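Local coordinates for protein aclacinomycin oxidoreductase (AknOx) (PDB 2IPI) that oxidises the terminal sugar of aclacinomycins in two successive oxygen-dependent steps, using a bicovalently attached FAD, to complete biosynthesis of these polyketide antibiotics, at residues G156-G161 / T223-R228. Numbering follows the deposited sequence.
Sequences GHVLGG and TRYWFR. With FAD (flavin-adenine dinucleotide), chain F.
The phenol oxygen of Tyr-225, on strand 221-227, meets the cofactor-binding segment: OH is hydrogen-bonded to the carbonyl oxygen of Gly-155, and Leu-159 packs against it, CG lying 3.3 Å from Tyr-225 OH. With its CG between the backbone N and the carbonyl carbon (chi1 45°), Leu-159 lays that atom against the phenol oxygen while CD2 reaches the FAD adenine, 3.9 Å from N3A; one side chain thus touches both the tyrosine and the cofactor. Val-158 touches both aromatic rings of the strand. Its CB sits over one face of the Tyr-225 ring, displaced toward the rim, while CG1, anti to the backbone N (chi1 169°), is 4.0 Å from Tyr-225 CE2 and also meets the edge of Phe-227, 3.9 Å from CZ and near the ring plane. Tyr-225 and Phe-227 also touch Leu-177 and Val-123 on the two neighbouring strands. On the cofactor side, Gly-156 N donates to FAD O1P over 3.1 Å, and its carbonyl oxygen accepts from the ribityl O4'. His-157 ND1 makes a short hydrogen bond to the ribityl O3', 2.5 Å and nearly straight at 166°. The chain then leaves the helix through a Schellman motif in which Gly-161, at positive phi, is the C-prime residue. Thus a short, glycine-rich helix end lies between the FAD and a strand of the antiparallel five-stranded sheet, an arrangement belonging to the FAD-binding domain of the PCMH-type flavoprotein fold.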
ATOM      1  N   GLY A 156       7.605  -5.422   2.053  1.00 12.10           N
ATOM      2  CA  GLY A 156       6.366  -5.886   1.424  1.00 11.44           C
ATOM      3  C   GLY A 156       5.533  -4.718   0.926  1.00 15.48           C
ATOM      4  O   GLY A 156       4.384  -4.928   0.516  1.00 20.21           O
ATOM      5  N   HIS A 157       6.121  -3.526   0.972  1.00 12.57           N
ATOM      6  CA  HIS A 157       5.503  -2.291   0.524  1.00 13.76           C
ATOM      7  C   HIS A 157       5.887  -1.977  -0.907  1.00 10.30           C
ATOM      8  O   HIS A 157       5.045  -1.587  -1.730  1.00 11.89           O
ATOM      9  CB  HIS A 157       5.912  -1.131   1.439  1.00 13.99           C
ATOM     10  CG  HIS A 157       5.490   0.226   0.972  1.00 17.59           C
ATOM     11  ND1 HIS A 157       4.222   0.721   1.193  1.00 17.89           N
ATOM     12  CD2 HIS A 157       6.160   1.204   0.312  1.00 19.65           C
ATOM     13  CE1 HIS A 157       4.131   1.937   0.689  1.00 19.06           C
ATOM     14  NE2 HIS A 157       5.293   2.256   0.141  1.00 18.97           N
ATOM     15  N   VAL A 158       7.181  -2.125  -1.251  1.00  9.17           N
ATOM     16  CA  VAL A 158       7.520  -1.635  -2.588  1.00  9.79           C
ATOM     17  C   VAL A 158       7.125  -2.611  -3.690  1.00 10.28           C
ATOM     18  O   VAL A 158       6.632  -2.227  -4.756  1.00 11.03           O
ATOM     19  CB  VAL A 158       9.026  -1.319  -2.676  1.00  6.22           C
ATOM     20  CG1 VAL A 158       9.411  -1.069  -4.116  1.00  6.55           C
ATOM     21  CG2 VAL A 158       9.403  -0.133  -1.790  1.00 11.77           C
ATOM     22  N   LEU A 159       7.300  -3.912  -3.500  1.00 15.10           N
ATOM     23  CA  LEU A 159       7.031  -4.857  -4.589  1.00 15.40           C
ATOM     24  C   LEU A 159       5.558  -4.973  -4.972  1.00 16.81           C
ATOM     25  O   LEU A 159       5.241  -5.580  -6.006  1.00 15.44           O
ATOM     26  CB  LEU A 159       7.598  -6.236  -4.246  1.00 16.44           C
ATOM     27  CG  LEU A 159       7.428  -6.877  -2.881  1.00 21.35           C
ATOM     28  CD1 LEU A 159       6.283  -6.320  -2.050  1.00 25.71           C
ATOM     29  CD2 LEU A 159       7.235  -8.396  -3.041  1.00 19.53           C
ATOM     30  N   GLY A 160       4.679  -4.408  -4.150  1.00 15.33           N
ATOM     31  CA  GLY A 160       3.278  -4.332  -4.471  1.00 17.28           C
ATOM     32  C   GLY A 160       2.844  -2.935  -4.847  1.00 18.46           C
ATOM     33  O   GLY A 160       1.659  -2.655  -5.038  1.00 18.76           O
ATOM     34  N   GLY A 161       3.802  -2.026  -4.961  1.00 19.16           N
ATOM     35  CA  GLY A 161       3.603  -0.696  -5.437  1.00 16.11           C
ATOM     36  C   GLY A 161       2.948   0.292  -4.517  1.00 14.03           C
ATOM     37  O   GLY A 161       2.190   1.114  -5.037  1.00 21.93           O
ATOM     38  N   THR A 223      16.238  -9.097  -0.890  1.00 10.15           N
ATOM     39  CA  THR A 223      17.293  -8.867   0.082  1.00 10.14           C
ATOM     40  C   THR A 223      17.831  -7.434  -0.028  1.00  8.14           C
ATOM     41  O   THR A 223      18.552  -6.980   0.866  1.00  9.47           O
ATOM     42  CB  THR A 223      18.441  -9.870  -0.118  1.00 13.30           C
ATOM     43  OG1 THR A 223      19.584  -9.520   0.672  1.00 30.62           O
ATOM     44  CG2 THR A 223      18.914  -9.823  -1.563  1.00  1.97           C
ATOM     45  N   ARG A 224      17.455  -6.759  -1.094  1.00  9.81           N
ATOM     46  CA  ARG A 224      17.883  -5.400  -1.388  1.00  9.39           C
ATOM     47  C   ARG A 224      17.203  -4.827  -2.627  1.00  7.97           C
ATOM     48  O   ARG A 224      17.082  -5.486  -3.662  1.00 11.97           O
ATOM     49  CB  ARG A 224      19.405  -5.324  -1.612  1.00 11.63           C
ATOM     50  CG  ARG A 224      19.854  -3.888  -1.861  1.00 13.32           C
ATOM     51  CD  ARG A 224      21.363  -3.794  -1.969  1.00 11.84           C
ATOM     52  NE  ARG A 224      21.993  -4.178  -0.721  1.00 15.32           N
ATOM     53  CZ  ARG A 224      23.051  -4.922  -0.487  1.00 16.02           C
ATOM     54  NH1 ARG A 224      23.724  -5.459  -1.492  1.00 22.90           N
ATOM     55  NH2 ARG A 224      23.434  -5.122   0.771  1.00 17.85           N
ATOM     56  N   TYR A 225      16.757  -3.579  -2.552  1.00  5.57           N
ATOM     57  CA  TYR A 225      16.124  -2.888  -3.649  1.00  5.28           C
ATOM     58  C   TYR A 225      17.011  -1.736  -4.135  1.00  7.18           C
ATOM     59  O   TYR A 225      17.667  -1.197  -3.240  1.00  8.86           O
ATOM     60  CB  TYR A 225      14.794  -2.250  -3.229  1.00 10.29           C
ATOM     61  CG  TYR A 225      13.627  -3.112  -2.867  1.00  9.63           C
ATOM     62  CD1 TYR A 225      13.388  -3.548  -1.572  1.00 13.85           C
ATOM     63  CD2 TYR A 225      12.727  -3.493  -3.866  1.00 13.72           C
ATOM     64  CE1 TYR A 225      12.300  -4.344  -1.270  1.00 15.53           C
ATOM     65  CE2 TYR A 225      11.640  -4.294  -3.560  1.00 14.33           C
ATOM     66  CZ  TYR A 225      11.428  -4.712  -2.273  1.00 13.90           C
ATOM     67  OH  TYR A 225      10.327  -5.502  -1.988  1.00 13.43           O
ATOM     68  N   TRP A 226      16.970  -1.419  -5.400  1.00 12.82           N
ATOM     69  CA  TRP A 226      17.714  -0.337  -6.029  1.00 12.90           C
ATOM     70  C   TRP A 226      16.803   0.695  -6.664  1.00  9.03           C
ATOM     71  O   TRP A 226      15.928   0.330  -7.445  1.00  8.41           O
ATOM     72  CB  TRP A 226      18.770  -0.853  -7.031  1.00 13.04           C
ATOM     73  CG  TRP A 226      19.881  -1.634  -6.368  1.00 17.70           C
ATOM     74  CD1 TRP A 226      19.825  -2.979  -6.108  1.00 19.60           C
ATOM     75  CD2 TRP A 226      21.167  -1.207  -5.895  1.00 18.49           C
ATOM     76  NE1 TRP A 226      20.983  -3.390  -5.500  1.00 22.05           N
ATOM     77  CE2 TRP A 226      21.831  -2.322  -5.352  1.00 20.12           C
ATOM     78  CE3 TRP A 226      21.830   0.019  -5.850  1.00 22.45           C
ATOM     79  CZ2 TRP A 226      23.105  -2.267  -4.793  1.00 20.89           C
ATOM     80  CZ3 TRP A 226      23.099   0.081  -5.297  1.00 22.62           C
ATOM     81  CH2 TRP A 226      23.740  -1.052  -4.765  1.00 22.57           C
ATOM     82  N   PHE A 227      16.998   1.969  -6.317  1.00  9.17           N
ATOM     83  CA  PHE A 227      16.182   3.030  -6.897  1.00  7.16           C
ATOM     84  C   PHE A 227      16.965   4.062  -7.701  1.00 11.66           C
ATOM     85  O   PHE A 227      18.026   4.506  -7.288  1.00 12.74           O
ATOM     86  CB  PHE A 227      15.421   3.806  -5.787  1.00  8.54           C
ATOM     87  CG  PHE A 227      14.410   2.865  -5.138  1.00  7.87           C
ATOM     88  CD1 PHE A 227      14.743   2.181  -3.986  1.00  9.33           C
ATOM     89  CD2 PHE A 227      13.166   2.689  -5.729  1.00  9.95           C
ATOM     90  CE1 PHE A 227      13.854   1.279  -3.411  1.00  9.28           C
ATOM     91  CE2 PHE A 227      12.276   1.794  -5.149  1.00  7.34           C
ATOM     92  CZ  PHE A 227      12.614   1.107  -4.004  1.00 10.41           C
ATOM     93  N   ARG A 228      16.364   4.429  -8.824  1.00 10.22           N
ATOM     94  CA  ARG A 228      16.793   5.490  -9.698  1.00 10.08           C
ATOM     95  C   ARG A 228      15.652   5.860 -10.635  1.00 10.96           C
ATOM     96  O   ARG A 228      15.058   4.969 -11.252  1.00 13.00           O
ATOM     97  CB  ARG A 228      18.013   5.047 -10.508  1.00 13.57           C
ATOM     98  CG  ARG A 228      18.925   6.174 -10.951  1.00 21.95           C
ATOM     99  CD  ARG A 228      18.979   6.275 -12.462  1.00 24.71           C
ATOM    100  NE  ARG A 228      19.816   5.228 -13.040  1.00 26.37           N
ATOM    101  CZ  ARG A 228      19.427   4.034 -13.450  1.00 28.47           C
ATOM    102  NH1 ARG A 228      18.146   3.669 -13.353  1.00 25.63           N
ATOM    103  NH2 ARG A 228      20.304   3.175 -13.965  1.00 19.89           N
TER
HETATM  104  PA  FAD F 801       4.871  -7.631   5.964  1.00 11.55           P
HETATM  105  O1A FAD F 801       3.820  -8.249   6.674  1.00 11.21           O
HETATM  106  O2A FAD F 801       6.175  -7.992   6.518  1.00  7.64           O
HETATM  107  O5B FAD F 801       4.807  -7.985   4.433  1.00 10.01           O
HETATM  108  C5B FAD F 801       3.655  -7.886   3.697  1.00 14.06           C
HETATM  109  C4B FAD F 801       3.703  -8.844   2.510  1.00 16.68           C
HETATM  110  O4B FAD F 801       4.952  -8.739   1.886  1.00 14.10           O
HETATM  111  C3B FAD F 801       3.622 -10.311   2.970  1.00 14.70           C
HETATM  112  O3B FAD F 801       3.092 -11.108   1.974  1.00  8.81           O
HETATM  113  C2B FAD F 801       5.079 -10.691   3.168  1.00 12.35           C
HETATM  114  O2B FAD F 801       5.357 -12.064   3.103  1.00 12.54           O
HETATM  115  C1B FAD F 801       5.705  -9.889   2.049  1.00 14.94           C
HETATM  116  N9A FAD F 801       7.145  -9.626   2.239  1.00 15.63           N
HETATM  117  C8A FAD F 801       7.729  -9.075   3.311  1.00 15.48           C
HETATM  118  N7A FAD F 801       9.037  -8.975   3.122  1.00 16.20           N
HETATM  119  C5A FAD F 801       9.299  -9.495   1.923  1.00 15.46           C
HETATM  120  C6A FAD F 801      10.475  -9.657   1.202  1.00 17.19           C
HETATM  121  N6A FAD F 801      11.561  -9.197   1.693  1.00 17.31           N
HETATM  122  N1A FAD F 801      10.433 -10.200  -0.003  1.00 11.54           N
HETATM  123  C2A FAD F 801       9.271 -10.556  -0.499  1.00 13.98           C
HETATM  124  N3A FAD F 801       8.131 -10.403   0.149  1.00 13.08           N
HETATM  125  C4A FAD F 801       8.132  -9.899   1.346  1.00 14.49           C
HETATM  126  N1  FAD F 801       0.326   1.093   1.509  1.00  9.87           N
HETATM  127  C2  FAD F 801       0.403   2.055   0.530  1.00 10.62           C
HETATM  128  O2  FAD F 801       0.515   1.815  -0.593  1.00 10.03           O
HETATM  129  N3  FAD F 801       0.346   3.366   0.915  1.00 16.41           N
HETATM  130  C4  FAD F 801       0.219   3.742   2.241  1.00 15.80           C
HETATM  131  O4  FAD F 801       0.268   4.904   2.527  1.00 12.33           O
HETATM  132  C4X FAD F 801       0.160   2.754   3.227  1.00 13.96           C
HETATM  133  N5  FAD F 801       0.008   3.062   4.547  1.00 11.27           N
HETATM  134  C5X FAD F 801       0.019   2.106   5.510  1.00 16.55           C
HETATM  135  C6  FAD F 801      -0.044   2.455   6.861  1.00 17.34           C
HETATM  136  C7  FAD F 801      -0.089   1.476   7.810  1.00 15.81           C
HETATM  137  C7M FAD F 801      -0.040   1.921   9.234  1.00 19.65           C
HETATM  138  C8  FAD F 801       0.027   0.128   7.454  1.00 11.78           C
HETATM  139  C8M FAD F 801       0.293  -0.906   8.525  1.00 12.90           C
HETATM  140  C9  FAD F 801       0.106  -0.173   6.113  1.00 12.54           C
HETATM  141  C9A FAD F 801       0.071   0.775   5.122  1.00 16.42           C
HETATM  142  N10 FAD F 801       0.131   0.435   3.784  1.00 15.52           N
HETATM  143  C10 FAD F 801       0.222   1.417   2.843  1.00 14.43           C
HETATM  144  C1' FAD F 801      -0.368  -0.884   3.293  1.00 12.76           C
HETATM  145  C2' FAD F 801       0.668  -2.008   3.224  1.00 16.61           C
HETATM  146  O2' FAD F 801       0.610  -3.010   4.185  1.00 13.13           O
HETATM  147  C3' FAD F 801       2.097  -1.528   3.124  1.00 20.06           C
HETATM  148  O3' FAD F 801       2.282  -0.666   2.044  1.00 16.21           O
HETATM  149  C4' FAD F 801       2.938  -2.841   3.145  1.00 24.00           C
HETATM  150  O4' FAD F 801       2.275  -3.974   2.753  1.00 21.15           O
HETATM  151  C5' FAD F 801       3.656  -3.246   4.410  1.00 18.92           C
HETATM  152  O5' FAD F 801       4.538  -4.288   4.155  1.00 15.33           O
HETATM  153  P   FAD F 801       5.333  -4.836   5.382  1.00 10.80           P
HETATM  154  O1P FAD F 801       6.659  -5.179   5.012  1.00  8.88           O
HETATM  155  O2P FAD F 801       5.269  -3.874   6.394  1.00 17.11           O
HETATM  156  O3P FAD F 801       4.543  -6.078   5.962  1.00  9.43           O